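KP6 killer toxin subunit alpha (Ustilago maydis virus P6, PDB 4GVB) is the subunit of a two-chain viral antifungal toxin that recognizes receptors on sensitive fungal cells before the beta subunit acts, leading to cell death. Local coordinates at residues Glu15-Thr19 and Tyr29-Ala33. Numbering follows the deposited sequence.
Sequences ECWCT and YATAA
C18 on strand 15-19 faces T31 on helix 29-33, their CA atoms 5.3 Å apart; the two axes come within 6.9 Å, and their N-to-C directions make 128°. One hydrogen bond joins the segments. The backbone N of C18 donates to OG1 of T31 over 3.0 Å, and the bond is fairly straight, with an N-H...O angle of 163°. CB of T31 points to the strand, and chi1 of -61° sets OG1 beside its own backbone N, where it meets both N of C18 and O of L27. To that carbonyl, just before the helix, the buried hydroxyl gives its proton in a weak hydrogen bond. W17 touches T31 through its base: CB lies 3.5 Å from OG1 of T31, while the indole leads away from the helix and stacks with H50. The methyl CG2 of T31 rests 4.1 Å from the carbonyl O of C16. Beside the hydrogen bond, CB of C18 packs on CB of A30 at 3.9 Å. SG of C18 sits against the A30-T31 peptide, 4.0 Å from N of T31, and forms a disulfide with C65. That bridge links the strand to helix 58-67, whose F61 also packs on T31. This is buried packing of a short helix on one of the two inner strands of the four-stranded antiparallel sheet, between strands 50-53 and 71-76; C16 is disulfide-bonded to C74 of the latter.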
loop_
_atom_site.group_PDB
_atom_site.type_symbol
_atom_site.label_atom_id
_atom_site.label_comp_id
_atom_site.label_asym_id
_atom_site.label_seq_id
_atom_site.Cartn_x
_atom_site.Cartn_y
_atom_site.Cartn_z
ATOM N N GLU A 15 -11.426 12.075 -9.061
ATOM C CA GLU A 15 -11.233 11.751 -7.660
ATOM C C GLU A 15 -11.146 10.237 -7.557
ATOM O O GLU A 15 -12.159 9.561 -7.717
ATOM C CB GLU A 15 -12.416 12.243 -6.854
ATOM C CG GLU A 15 -12.459 11.748 -5.427
ATOM C CD GLU A 15 -13.628 12.333 -4.694
ATOM O OE1 GLU A 15 -14.470 12.963 -5.373
ATOM O OE2 GLU A 15 -13.693 12.194 -3.455
ATOM N N CYS A 16 -9.948 9.707 -7.307
ATOM C CA CYS A 16 -9.716 8.263 -7.436
ATOM C C CYS A 16 -9.160 7.653 -6.157
ATOM O O CYS A 16 -8.592 8.355 -5.329
ATOM C CB CYS A 16 -8.730 7.982 -8.579
ATOM S SG CYS A 16 -9.219 8.510 -10.221
ATOM N N TRP A 17 -9.332 6.341 -6.001
ATOM C CA TRP A 17 -8.785 5.632 -4.846
ATOM C C TRP A 17 -8.555 4.150 -5.115
ATOM O O TRP A 17 -9.199 3.545 -5.979
ATOM C CB TRP A 17 -9.663 5.809 -3.598
ATOM C CG TRP A 17 -11.072 5.307 -3.730
ATOM C CD1 TRP A 17 -11.558 4.081 -3.345
ATOM C CD2 TRP A 17 -12.189 6.031 -4.264
ATOM N NE1 TRP A 17 -12.900 3.998 -3.629
ATOM C CE2 TRP A 17 -13.313 5.183 -4.184
ATOM C CE3 TRP A 17 -12.343 7.308 -4.809
ATOM C CZ2 TRP A 17 -14.575 5.577 -4.625
ATOM C CZ3 TRP A 17 -13.597 7.693 -5.251
ATOM C CH2 TRP A 17 -14.693 6.829 -5.161
ATOM N N CYS A 18 -7.637 3.566 -4.349
ATOM C CA CYS A 18 -7.390 2.131 -4.416
ATOM C C CYS A 18 -8.484 1.367 -3.663
ATOM O O CYS A 18 -8.947 1.819 -2.628
ATOM C CB CYS A 18 -6.019 1.805 -3.815
ATOM S SG CYS A 18 -4.634 2.549 -4.706
ATOM N N THR A 19 -8.885 0.214 -4.193
ATOM C CA THR A 19 -9.886 -0.629 -3.544
ATOM C C THR A 19 -9.419 -2.070 -3.382
ATOM O O THR A 19 -8.785 -2.630 -4.262
ATOM C CB THR A 19 -11.230 -0.612 -4.296
ATOM O OG1 THR A 19 -11.053 -1.117 -5.623
ATOM C CG2 THR A 19 -11.781 0.801 -4.364
ATOM N N TYR A 29 -4.292 3.956 2.924
ATOM C CA TYR A 29 -2.832 3.888 2.963
ATOM C C TYR A 29 -2.233 3.648 1.582
ATOM O O TYR A 29 -1.167 4.164 1.262
ATOM C CB TYR A 29 -2.363 2.792 3.917
ATOM C CG TYR A 29 -2.465 3.172 5.373
ATOM C CD1 TYR A 29 -1.433 3.839 6.008
ATOM C CD2 TYR A 29 -3.598 2.863 6.112
ATOM C CE1 TYR A 29 -1.522 4.187 7.351
ATOM C CE2 TYR A 29 -3.702 3.208 7.455
ATOM C CZ TYR A 29 -2.658 3.868 8.068
ATOM O OH TYR A 29 -2.748 4.210 9.403
ATOM N N ALA A 30 -2.913 2.847 0.775
ATOM C CA ALA A 30 -2.450 2.560 -0.575
ATOM C C ALA A 30 -2.681 3.782 -1.474
ATOM O O ALA A 30 -1.830 4.151 -2.286
ATOM C CB ALA A 30 -3.173 1.362 -1.132
ATOM N N THR A 31 -3.838 4.412 -1.311
ATOM C CA THR A 31 -4.138 5.646 -2.039
ATOM C C THR A 31 -3.141 6.723 -1.699
ATOM O O THR A 31 -2.583 7.349 -2.594
ATOM C CB THR A 31 -5.555 6.187 -1.729
ATOM O OG1 THR A 31 -6.527 5.219 -2.121
ATOM C CG2 THR A 31 -5.808 7.482 -2.514
ATOM N N ALA A 32 -2.927 6.955 -0.405
ATOM C CA ALA A 32 -1.973 7.957 0.056
ATOM C C ALA A 32 -0.606 7.786 -0.582
ATOM O O ALA A 32 0.010 8.762 -0.976
ATOM C CB ALA A 32 -1.841 7.926 1.571
ATOM N N ALA A 33 -0.130 6.544 -0.642
ATOM C CA ALA A 33 1.195 6.250 -1.193
ATOM C C ALA A 33 1.327 6.555 -2.677
ATOM O O ALA A 33 2.445 6.623 -3.215
ATOM C CB ALA A 33 1.569 4.783 -0.915
#